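Local atomic coordinates of 43.8 kDa insecticidal crystal protein (Bacillus thuringiensis, PDB entry 4JP0), a protein that serves as one component of a binary insecticidal toxin active on western corn rootworm, acting together with Cry34Ab1 and probably on the larval midgut epithelium. Residues T4-E9 with V140-L145; Y8-H13 with L45-F50; Y57-Y62 with Q89-K94. All blocks are in the same frame, centred on the assembly; numbering follows the deposited sequence.

Contact 1: T4-E9 with V140-L145; sequences TNKVYE and VQTIQL
N5 and V7 carry the main-chain bonding to V140, Q141 and I143, where the start of strand 6-9 runs antiparallel to the end of strand 140-142. I143 N gives an almost straight bond to N5 O (2.9 Å), and V7 is held at both ends: its N donates to Q141 O (2.8 Å), while its O accepts from V140 N. V140 and Q141 thus both face V7, a classic beta bulge.

One side chain joins the polar set. Its CG lodged between the backbone N and the carbonyl carbon (chi1 64°), N5 brings ND2 to I143 O at 2.9 Å, approaching from above the carbonyl plane in a bent bond. Asparagine suits this place because its short amide can donate to a neighbouring carbonyl just past the strand end.

The apolar contacts are small. V7 CG1 meets V140 CG2 at 3.7 Å, V7 CG2 lies against Q141 CB, and N5 CB rests on L145 CG. V140 CG1 packs across the E9 carboxyl end, 3.7 Å from E9 CD. The K6 chain runs beside T142, whose hydroxyl OG1 lies 3.3 Å from K6 CE; the K6 ammonium pairs with D3.

Backbone bonds and one amide therefore hold this surface pair, where few nonpolar atoms meet.

Contact 2: Y8-H13 with L45-F50; sequences YEISNH and LKWFLF
Y8 and W47 form a hydrogen-bonded antiparallel pair, the one bridge between these segments. Y8 N donates to W47 O at 2.7 Å in a nearly straight bond, and W47 N returns one to Y8 O at 2.8 Å; both donors lie in the plane of the carbonyl they address. Beyond this bridge the strands diverge, for the short segments 8-12 and 47-50 make an angle of 103°.

Y8 and W47 point to the same face of the sheet, where L49 packs on Y8 and I10 on W47. The side chains of Y8 and L49 cross at about a right angle, with Y8 CE1 3.7 Å from L49 CD1. Leucine offers a branched nonpolar end, CG and CD1, to the CD1-CE1 side of the tyrosine. I10 meets W47 in a similar crosswise manner: with CD1 anti to CA (chi2 172°), it holds CD1 3.9 Å from W47 CD1. Near the bridge, E9 CA-H points to L45 O.

Where the backbones part, a water takes over. It accepts from I10 N at 2.8 Å, giving that peptide N-H a partner. L45 O lies 2.7 Å from the same water and probably receives a proton from it, and W47 NE1 adds a weak further bond.

The second shell fixes the aromatic groups. Y8 OH is hydrogen-bonded to D3 O, W47 NE1 to A19 O, and the W47 ring meets W70 edge-to-face. W47 probably occupies the tryptophan position of the QxW repeat motif of ricin-type beta-trefoils, L45 standing in the glutamine's place.

Contact 3: Y57-Y62 with Q89-K94; sequences YIITSY and QKWQIK
Y57 and W91 make a single antiparallel bridge in the beta-trefoil of the ricin B-type lectin region, joining strand 57-61 to strand 91-94 where the two run at 97° to one another. Q89, K90 and W91 spell the QxW motif of that fold. Y57 N donates to W91 O at 2.8 Å, and W91 N donates back to Y57 O.

The side chain of Y57 can be followed outward from this pair. Its CB lies 4.0 Å from W91 O, and CD1 of the ring is nearer to that oxygen. The same CD1 meets I93 CG1, while CE1 approaches I93 CB, the tyrosine and isoleucine crossing at about a right angle. At the tip, OH is 2.8 Å from a water that lies in the ring plane and donates to I93 O; the hydroxyl is also hydrogen-bonded to L2 N. Tyrosine suits this partly exposed place, offering a nonpolar ring to I93 and a polar end for L2 N and a water.

I59 packs on W91 itself, its unbranched CG1-CD1 arm (chi2 179°) reaching over one face of the broad, flat indole. CD1 stands 3.9 Å from the centroid of the W91 five-membered ring and 16° off its normal, a CH-pi contact. I58 CD1 lies 3.3 Å from Q89 O, a packing contact. The motif's glutamine uses both ends of its amide, binding S83 N, T81 O and N71 OD1.

A second water fills in where the main chains separate, accepting from I59 N, donating to Q89 O at 2.7 Å, and taking a weak bond from W91 NE1, 3.1 Å distant in the plane of the indole.

Overall arrangement
All three contacts lie on the same side of the chain's centre. Contacts 1 and 2 share Y8 and E9 on strand 6-12, which has strand 135-142 and strand 43-52 as neighbours in one antiparallel sheet; their centres are about 10 Å apart. Strand 56-61 pairs with 43-52, so contact 3, about 9 Å from contact 2 and 14 Å from contact 1 between centres, continues the path to strand 91-96. Contact 2 closes before contact 3 opens, and contact 3 is nested in the loop closed by contact 1. In contact 1 the first and last of these strands meet, which probably helps close the N-terminal beta-trefoil; the rest of the elongated chain follows it.

Contact 1: T4-E9 with V140-L145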
loop_
_atom_site.group_PDB
_atom_site.type_symbol
_atom_site.label_atom_id
_atom_site.label_comp_id
_atom_site.label_asym_id
_atom_site.label_seq_id
_atom_site.Cartn_x
_atom_site.Cartn_y
_atom_site.Cartn_z
ATOM N N THR A 4 -15.791 3.272 -9.629
ATOM C CA THR A 4 -15.789 2.410 -8.465
ATOM C C THR A 4 -16.033 3.166 -7.154
ATOM O O THR A 4 -15.587 2.722 -6.079
ATOM C CB THR A 4 -14.491 1.585 -8.398
ATOM O OG1 THR A 4 -13.353 2.449 -8.584
ATOM C CG2 THR A 4 -14.434 0.606 -9.599
ATOM N N ASN A 5 -16.705 4.303 -7.234
ATOM C CA ASN A 5 -17.110 5.010 -6.031
ATOM C C ASN A 5 -18.619 5.096 -5.982
ATOM O O ASN A 5 -19.192 6.049 -5.488
ATOM C CB ASN A 5 -16.484 6.410 -5.986
ATOM C CG ASN A 5 -16.974 7.298 -7.110
ATOM O OD1 ASN A 5 -17.324 6.829 -8.207
ATOM N ND2 ASN A 5 -16.994 8.596 -6.846
ATOM N N LYS A 6 -19.267 4.056 -6.483
ATOM C CA LYS A 6 -20.727 4.019 -6.515
ATOM C C LYS A 6 -21.314 2.773 -5.896
ATOM O O LYS A 6 -20.688 1.693 -5.893
ATOM C CB LYS A 6 -21.198 4.083 -7.981
ATOM C CG LYS A 6 -21.002 5.461 -8.596
ATOM C CD LYS A 6 -21.389 5.451 -10.088
ATOM C CE LYS A 6 -21.441 6.879 -10.619
ATOM N NZ LYS A 6 -21.309 6.873 -12.087
ATOM N N VAL A 7 -22.555 2.906 -5.444
ATOM C CA VAL A 7 -23.329 1.759 -5.019
ATOM C C VAL A 7 -24.227 1.435 -6.226
ATOM O O VAL A 7 -24.930 2.309 -6.735
ATOM C CB VAL A 7 -24.248 2.112 -3.788
ATOM C CG1 VAL A 7 -25.081 0.907 -3.397
ATOM C CG2 VAL A 7 -23.386 2.588 -2.594
ATOM N N TYR A 8 -24.190 0.193 -6.686
ATOM C CA TYR A 8 -24.903 -0.199 -7.880
ATOM C C TYR A 8 -25.977 -1.214 -7.594
ATOM O O TYR A 8 -25.837 -2.008 -6.693
ATOM C CB TYR A 8 -23.918 -0.903 -8.820
ATOM C CG TYR A 8 -22.918 -0.018 -9.499
ATOM C CD1 TYR A 8 -21.588 0.018 -9.072
ATOM C CD2 TYR A 8 -23.281 0.760 -10.592
ATOM C CE1 TYR A 8 -20.660 0.822 -9.735
ATOM C CE2 TYR A 8 -22.348 1.576 -11.242
ATOM C CZ TYR A 8 -21.050 1.577 -10.823
ATOM O OH TYR A 8 -20.119 2.338 -11.469
ATOM N N GLU A 9 -27.023 -1.218 -8.401
ATOM C CA GLU A 9 -27.975 -2.332 -8.409
ATOM C C GLU A 9 -27.677 -3.042 -9.711
ATOM O O GLU A 9 -27.342 -2.396 -10.704
ATOM C CB GLU A 9 -29.430 -1.810 -8.403
ATOM C CG GLU A 9 -29.791 -1.269 -7.030
ATOM C CD GLU A 9 -31.192 -0.718 -6.953
ATOM O OE1 GLU A 9 -31.837 -0.510 -8.011
ATOM O OE2 GLU A 9 -31.637 -0.488 -5.824
ATOM N N VAL A 140 -27.054 4.017 -7.588
ATOM C CA VAL A 140 -28.042 4.561 -6.656
ATOM C C VAL A 140 -27.402 5.476 -5.660
ATOM O O VAL A 140 -28.122 6.165 -4.934
ATOM C CB VAL A 140 -28.867 3.430 -5.904
ATOM C CG1 VAL A 140 -29.685 2.652 -6.893
ATOM C CG2 VAL A 140 -27.934 2.496 -5.130
ATOM N N GLN A 141 -26.063 5.483 -5.607
ATOM C CA GLN A 141 -25.340 6.410 -4.732
ATOM C C GLN A 141 -23.918 6.584 -5.235
ATOM O O GLN A 141 -23.302 5.631 -5.689
ATOM C CB GLN A 141 -25.321 5.922 -3.275
ATOM C CG GLN A 141 -24.726 6.963 -2.303
ATOM C CD GLN A 141 -24.857 6.536 -0.847
ATOM O OE1 GLN A 141 -25.508 5.540 -0.545
ATOM N NE2 GLN A 141 -24.247 7.278 0.039
ATOM N N THR A 142 -23.411 7.806 -5.170
ATOM C CA THR A 142 -22.016 8.060 -5.487
ATOM C C THR A 142 -21.367 8.680 -4.232
ATOM O O THR A 142 -21.924 9.623 -3.629
ATOM C CB THR A 142 -21.892 9.039 -6.680
ATOM O OG1 THR A 142 -22.461 8.445 -7.850
ATOM C CG2 THR A 142 -20.400 9.237 -7.058
ATOM N N ILE A 143 -20.209 8.155 -3.856
ATOM C CA ILE A 143 -19.449 8.644 -2.724
ATOM C C ILE A 143 -18.268 9.410 -3.257
ATOM O O ILE A 143 -17.479 8.882 -4.040
ATOM C CB ILE A 143 -18.907 7.456 -1.890
ATOM C CG1 ILE A 143 -19.996 6.448 -1.584
ATOM C CG2 ILE A 143 -18.209 7.973 -0.583
ATOM C CD1 ILE A 143 -21.054 7.019 -0.823
ATOM N N GLN A 144 -18.112 10.649 -2.818
ATOM C CA GLN A 144 -16.971 11.462 -3.241
ATOM C C GLN A 144 -15.723 10.958 -2.505
ATOM O O GLN A 144 -15.742 10.711 -1.287
ATOM C CB GLN A 144 -17.233 12.955 -2.944
ATOM C CG GLN A 144 -18.491 13.583 -3.637
ATOM C CD GLN A 144 -18.414 13.595 -5.174
ATOM O OE1 GLN A 144 -17.321 13.634 -5.747
ATOM N NE2 GLN A 144 -19.579 13.581 -5.839
ATOM N N LEU A 145 -14.640 10.783 -3.248
ATOM C CA LEU A 145 -13.427 10.201 -2.669
ATOM C C LEU A 145 -12.411 11.251 -2.262
ATOM O O LEU A 145 -12.442 12.352 -2.762
ATOM C CB LEU A 145 -12.812 9.229 -3.656
ATOM C CG LEU A 145 -13.691 8.010 -3.962
ATOM C CD1 LEU A 145 -12.825 6.915 -4.522
ATOM C CD2 LEU A 145 -14.397 7.509 -2.702
#

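Contact 2: Y8-H13 with L45-F50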
loop_
_atom_site.group_PDB
_atom_site.type_symbol
_atom_site.label_atom_id
_atom_site.label_comp_id
_atom_site.label_asym_id
_atom_site.label_seq_id
_atom_site.Cartn_x
_atom_site.Cartn_y
_atom_site.Cartn_z
ATOM N N TYR A 8 -24.190 0.193 -6.686
ATOM C CA TYR A 8 -24.903 -0.199 -7.880
ATOM C C TYR A 8 -25.977 -1.214 -7.594
ATOM O O TYR A 8 -25.837 -2.008 -6.693
ATOM C CB TYR A 8 -23.918 -0.903 -8.820
ATOM C CG TYR A 8 -22.918 -0.018 -9.499
ATOM C CD1 TYR A 8 -21.588 0.018 -9.072
ATOM C CD2 TYR A 8 -23.281 0.760 -10.592
ATOM C CE1 TYR A 8 -20.660 0.822 -9.735
ATOM C CE2 TYR A 8 -22.348 1.576 -11.242
ATOM C CZ TYR A 8 -21.050 1.577 -10.823
ATOM O OH TYR A 8 -20.119 2.338 -11.469
ATOM N N GLU A 9 -27.023 -1.218 -8.401
ATOM C CA GLU A 9 -27.975 -2.332 -8.409
ATOM C C GLU A 9 -27.677 -3.042 -9.711
ATOM O O GLU A 9 -27.342 -2.396 -10.704
ATOM C CB GLU A 9 -29.430 -1.810 -8.403
ATOM C CG GLU A 9 -29.791 -1.269 -7.030
ATOM C CD GLU A 9 -31.192 -0.718 -6.953
ATOM O OE1 GLU A 9 -31.837 -0.510 -8.011
ATOM O OE2 GLU A 9 -31.637 -0.488 -5.824
ATOM N N ILE A 10 -27.768 -4.351 -9.730
ATOM C CA ILE A 10 -27.429 -5.128 -10.948
ATOM C C ILE A 10 -28.663 -5.905 -11.396
ATOM O O ILE A 10 -29.217 -6.686 -10.640
ATOM C CB ILE A 10 -26.258 -6.096 -10.666
ATOM C CG1 ILE A 10 -25.003 -5.317 -10.293
ATOM C CG2 ILE A 10 -25.948 -6.976 -11.856
ATOM C CD1 ILE A 10 -23.862 -6.257 -9.807
ATOM N N SER A 11 -29.129 -5.641 -12.609
ATOM C CA SER A 11 -30.360 -6.274 -13.087
ATOM C C SER A 11 -30.162 -6.967 -14.426
ATOM O O SER A 11 -29.304 -6.581 -15.218
ATOM C CB SER A 11 -31.511 -5.245 -13.196
ATOM O OG SER A 11 -31.181 -4.179 -14.056
ATOM N N ASN A 12 -30.991 -7.972 -14.690
ATOM C CA ASN A 12 -30.832 -8.738 -15.897
ATOM C C ASN A 12 -31.545 -8.127 -17.119
ATOM O O ASN A 12 -32.700 -7.668 -17.040
ATOM C CB ASN A 12 -31.356 -10.140 -15.681
ATOM C CG ASN A 12 -31.063 -11.050 -16.864
ATOM O OD1 ASN A 12 -31.942 -11.340 -17.661
ATOM N ND2 ASN A 12 -29.813 -11.488 -16.981
ATOM N N HIS A 13 -30.846 -8.118 -18.244
ATOM C CA HIS A 13 -31.427 -7.562 -19.473
ATOM C C HIS A 13 -32.678 -8.310 -19.918
ATOM O O HIS A 13 -33.664 -7.680 -20.281
ATOM C CB HIS A 13 -30.378 -7.595 -20.590
ATOM C CG HIS A 13 -30.891 -7.203 -21.950
ATOM N ND1 HIS A 13 -31.114 -5.894 -22.316
ATOM C CD2 HIS A 13 -31.108 -7.939 -23.059
ATOM C CE1 HIS A 13 -31.480 -5.840 -23.583
ATOM N NE2 HIS A 13 -31.506 -7.071 -24.053
ATOM N N LEU A 45 -30.064 -5.401 -2.415
ATOM C CA LEU A 45 -29.814 -5.288 -3.859
ATOM C C LEU A 45 -28.634 -4.375 -4.185
ATOM O O LEU A 45 -28.412 -4.070 -5.361
ATOM C CB LEU A 45 -31.040 -4.682 -4.573
ATOM C CG LEU A 45 -32.421 -5.254 -4.269
ATOM C CD1 LEU A 45 -33.524 -4.616 -5.126
ATOM C CD2 LEU A 45 -32.388 -6.730 -4.467
ATOM N N LYS A 46 -27.869 -3.964 -3.168
ATOM C CA LYS A 46 -26.855 -2.918 -3.344
ATOM C C LYS A 46 -25.482 -3.526 -3.359
ATOM O O LYS A 46 -25.137 -4.239 -2.429
ATOM C CB LYS A 46 -26.923 -1.887 -2.213
ATOM C CG LYS A 46 -28.185 -1.005 -2.262
ATOM C CD LYS A 46 -28.181 0.039 -1.152
ATOM C CE LYS A 46 -29.514 0.791 -1.103
ATOM N NZ LYS A 46 -29.459 1.970 -0.178
ATOM N N TRP A 47 -24.713 -3.178 -4.392
ATOM C CA TRP A 47 -23.399 -3.756 -4.615
ATOM C C TRP A 47 -22.350 -2.650 -4.798
ATOM O O TRP A 47 -22.642 -1.600 -5.398
ATOM C CB TRP A 47 -23.421 -4.688 -5.853
ATOM C CG TRP A 47 -24.490 -5.655 -5.735
ATOM C CD1 TRP A 47 -25.668 -5.678 -6.438
ATOM C CD2 TRP A 47 -24.542 -6.736 -4.813
ATOM N NE1 TRP A 47 -26.441 -6.726 -6.001
ATOM C CE2 TRP A 47 -25.788 -7.369 -4.981
ATOM C CE3 TRP A 47 -23.666 -7.218 -3.815
ATOM C CZ2 TRP A 47 -26.186 -8.478 -4.196
ATOM C CZ3 TRP A 47 -24.055 -8.331 -3.043
ATOM C CH2 TRP A 47 -25.300 -8.947 -3.260
ATOM N N PHE A 48 -21.157 -2.870 -4.245
ATOM C CA PHE A 48 -20.060 -1.898 -4.389
ATOM C C PHE A 48 -18.918 -2.560 -5.115
ATOM O O PHE A 48 -18.485 -3.673 -4.740
ATOM C CB PHE A 48 -19.592 -1.403 -3.008
ATOM C CG PHE A 48 -18.854 -0.108 -3.052
ATOM C CD1 PHE A 48 -19.516 1.080 -2.763
ATOM C CD2 PHE A 48 -17.492 -0.067 -3.360
ATOM C CE1 PHE A 48 -18.846 2.290 -2.799
ATOM C CE2 PHE A 48 -16.813 1.157 -3.406
ATOM C CZ PHE A 48 -17.496 2.332 -3.119
ATOM N N LEU A 49 -18.458 -1.925 -6.187
ATOM C CA LEU A 49 -17.372 -2.482 -6.965
ATOM C C LEU A 49 -16.053 -1.926 -6.472
ATOM O O LEU A 49 -15.920 -0.723 -6.322
ATOM C CB LEU A 49 -17.509 -2.060 -8.422
ATOM C CG LEU A 49 -18.756 -2.481 -9.172
ATOM C CD1 LEU A 49 -18.590 -2.105 -10.654
ATOM C CD2 LEU A 49 -18.959 -3.976 -9.000
ATOM N N PHE A 50 -15.102 -2.798 -6.167
ATOM C CA PHE A 50 -13.716 -2.332 -5.896
ATOM C C PHE A 50 -12.797 -2.801 -7.020
ATOM O O PHE A 50 -12.898 -3.948 -7.476
ATOM C CB PHE A 50 -13.210 -2.882 -4.583
ATOM C CG PHE A 50 -13.869 -2.248 -3.363
ATOM C CD1 PHE A 50 -14.724 -2.969 -2.568
ATOM C CD2 PHE A 50 -13.616 -0.934 -3.030
ATOM C CE1 PHE A 50 -15.284 -2.419 -1.430
ATOM C CE2 PHE A 50 -14.207 -0.362 -1.901
ATOM C CZ PHE A 50 -15.029 -1.117 -1.100
HETATM O O HOH W 1 -29.073 -5.540 -7.509
#

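Contact 3: Y57-Y62 with Q89-K94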
loop_
_atom_site.group_PDB
_atom_site.type_symbol
_atom_site.label_atom_id
_atom_site.label_comp_id
_atom_site.label_asym_id
_atom_site.label_seq_id
_atom_site.Cartn_x
_atom_site.Cartn_y
_atom_site.Cartn_z
ATOM N N TYR A 57 -12.441 -6.706 -10.899
ATOM C CA TYR A 57 -13.190 -6.120 -9.817
ATOM C C TYR A 57 -13.558 -7.140 -8.762
ATOM O O TYR A 57 -13.653 -8.344 -9.068
ATOM C CB TYR A 57 -14.538 -5.588 -10.329
ATOM C CG TYR A 57 -14.412 -4.561 -11.401
ATOM C CD1 TYR A 57 -14.386 -4.929 -12.734
ATOM C CD2 TYR A 57 -14.274 -3.223 -11.083
ATOM C CE1 TYR A 57 -14.274 -4.007 -13.730
ATOM C CE2 TYR A 57 -14.162 -2.280 -12.083
ATOM C CZ TYR A 57 -14.163 -2.681 -13.412
ATOM O OH TYR A 57 -14.038 -1.760 -14.432
ATOM N N ILE A 58 -13.823 -6.630 -7.550
ATOM C CA ILE A 58 -14.412 -7.425 -6.473
ATOM C C ILE A 58 -15.813 -6.845 -6.310
ATOM O O ILE A 58 -15.978 -5.618 -6.251
ATOM C CB ILE A 58 -13.639 -7.240 -5.149
ATOM C CG1 ILE A 58 -12.192 -7.726 -5.294
ATOM C CG2 ILE A 58 -14.356 -7.995 -4.038
ATOM C CD1 ILE A 58 -12.098 -9.235 -5.677
ATOM N N ILE A 59 -16.828 -7.690 -6.264
ATOM C CA ILE A 59 -18.209 -7.195 -6.113
ATOM C C ILE A 59 -18.652 -7.443 -4.654
ATOM O O ILE A 59 -18.772 -8.622 -4.193
ATOM C CB ILE A 59 -19.129 -7.937 -7.092
ATOM C CG1 ILE A 59 -18.596 -7.795 -8.538
ATOM C CG2 ILE A 59 -20.595 -7.441 -6.907
ATOM C CD1 ILE A 59 -19.454 -8.556 -9.631
ATOM N N THR A 60 -18.915 -6.347 -3.942
ATOM C CA THR A 60 -19.103 -6.404 -2.494
ATOM C C THR A 60 -20.509 -6.106 -2.083
ATOM O O THR A 60 -21.102 -5.147 -2.579
ATOM C CB THR A 60 -18.213 -5.346 -1.843
ATOM O OG1 THR A 60 -16.850 -5.556 -2.270
ATOM C CG2 THR A 60 -18.223 -5.466 -0.294
ATOM N N SER A 61 -21.048 -6.922 -1.191
ATOM C CA SER A 61 -22.398 -6.659 -0.683
ATOM C C SER A 61 -22.317 -5.349 0.130
ATOM O O SER A 61 -21.583 -5.242 1.135
ATOM C CB SER A 61 -22.856 -7.818 0.191
ATOM O OG SER A 61 -24.231 -7.680 0.472
ATOM N N TYR A 62 -23.097 -4.360 -0.274
ATOM C CA TYR A 62 -22.916 -3.038 0.322
ATOM C C TYR A 62 -23.598 -2.903 1.663
ATOM O O TYR A 62 -24.803 -2.752 1.727
ATOM C CB TYR A 62 -23.374 -1.939 -0.648
ATOM C CG TYR A 62 -23.155 -0.531 -0.122
ATOM C CD1 TYR A 62 -21.885 0.016 -0.074
ATOM C CD2 TYR A 62 -24.219 0.229 0.346
ATOM C CE1 TYR A 62 -21.681 1.312 0.405
ATOM C CE2 TYR A 62 -24.034 1.500 0.816
ATOM C CZ TYR A 62 -22.772 2.039 0.869
ATOM O OH TYR A 62 -22.588 3.333 1.307
ATOM N N GLN A 89 -13.173 -15.021 -6.559
ATOM C CA GLN A 89 -13.925 -13.831 -6.196
ATOM C C GLN A 89 -13.627 -12.684 -7.160
ATOM O O GLN A 89 -14.100 -11.579 -6.963
ATOM C CB GLN A 89 -13.601 -13.420 -4.772
ATOM C CG GLN A 89 -14.053 -14.471 -3.750
ATOM C CD GLN A 89 -13.592 -14.148 -2.354
ATOM O OE1 GLN A 89 -12.755 -13.276 -2.165
ATOM N NE2 GLN A 89 -14.119 -14.852 -1.379
ATOM N N LYS A 90 -12.815 -12.941 -8.186
ATOM C CA LYS A 90 -12.454 -11.861 -9.143
ATOM C C LYS A 90 -13.358 -11.818 -10.381
ATOM O O LYS A 90 -13.695 -12.858 -10.959
ATOM C CB LYS A 90 -10.988 -11.999 -9.592
ATOM C CG LYS A 90 -9.968 -11.964 -8.432
ATOM C CD LYS A 90 -8.531 -11.853 -8.987
ATOM C CE LYS A 90 -8.100 -13.175 -9.559
ATOM N NZ LYS A 90 -6.652 -13.207 -10.105
ATOM N N TRP A 91 -13.741 -10.628 -10.809
ATOM C CA TRP A 91 -14.663 -10.486 -11.936
ATOM C C TRP A 91 -14.134 -9.529 -12.987
ATOM O O TRP A 91 -13.336 -8.632 -12.678
ATOM C CB TRP A 91 -16.029 -9.944 -11.430
ATOM C CG TRP A 91 -16.605 -10.844 -10.376
ATOM C CD1 TRP A 91 -16.359 -10.808 -9.044
ATOM C CD2 TRP A 91 -17.474 -11.947 -10.602
ATOM N NE1 TRP A 91 -17.033 -11.824 -8.415
ATOM C CE2 TRP A 91 -17.737 -12.536 -9.355
ATOM C CE3 TRP A 91 -18.071 -12.491 -11.746
ATOM C CZ2 TRP A 91 -18.581 -13.642 -9.209
ATOM C CZ3 TRP A 91 -18.910 -13.587 -11.604
ATOM C CH2 TRP A 91 -19.138 -14.161 -10.354
ATOM N N GLN A 92 -14.597 -9.732 -14.227
ATOM C CA GLN A 92 -14.396 -8.795 -15.318
ATOM C C GLN A 92 -15.774 -8.314 -15.684
ATOM O O GLN A 92 -16.713 -9.106 -15.645
ATOM C CB GLN A 92 -13.755 -9.469 -16.543
ATOM C CG GLN A 92 -12.290 -9.752 -16.365
ATOM C CD GLN A 92 -11.707 -10.473 -17.558
ATOM O OE1 GLN A 92 -11.142 -11.550 -17.408
ATOM N NE2 GLN A 92 -11.860 -9.890 -18.762
ATOM N N ILE A 93 -15.926 -7.023 -15.985
ATOM C CA ILE A 93 -17.231 -6.501 -16.417
ATOM C C ILE A 93 -16.998 -5.888 -17.776
ATOM O O ILE A 93 -16.261 -4.924 -17.909
ATOM C CB ILE A 93 -17.736 -5.483 -15.394
ATOM C CG1 ILE A 93 -17.883 -6.178 -14.047
ATOM C CG2 ILE A 93 -19.072 -4.922 -15.791
ATOM C CD1 ILE A 93 -18.386 -5.224 -12.962
ATOM N N LYS A 94 -17.596 -6.487 -18.798
ATOM C CA LYS A 94 -17.262 -6.198 -20.176
ATOM C C LYS A 94 -18.433 -5.529 -20.865
ATOM O O LYS A 94 -19.498 -6.107 -20.934
ATOM C CB LYS A 94 -16.986 -7.534 -20.893
ATOM C CG LYS A 94 -16.024 -8.488 -20.154
ATOM C CD LYS A 94 -15.575 -9.706 -21.039
ATOM C CE LYS A 94 -16.762 -10.661 -21.358
ATOM N NZ LYS A 94 -16.424 -11.736 -22.398
HETATM O O HOH W 2 -14.202 -2.830 -17.025
HETATM O O HOH W 3 -16.234 -10.554 -5.757
#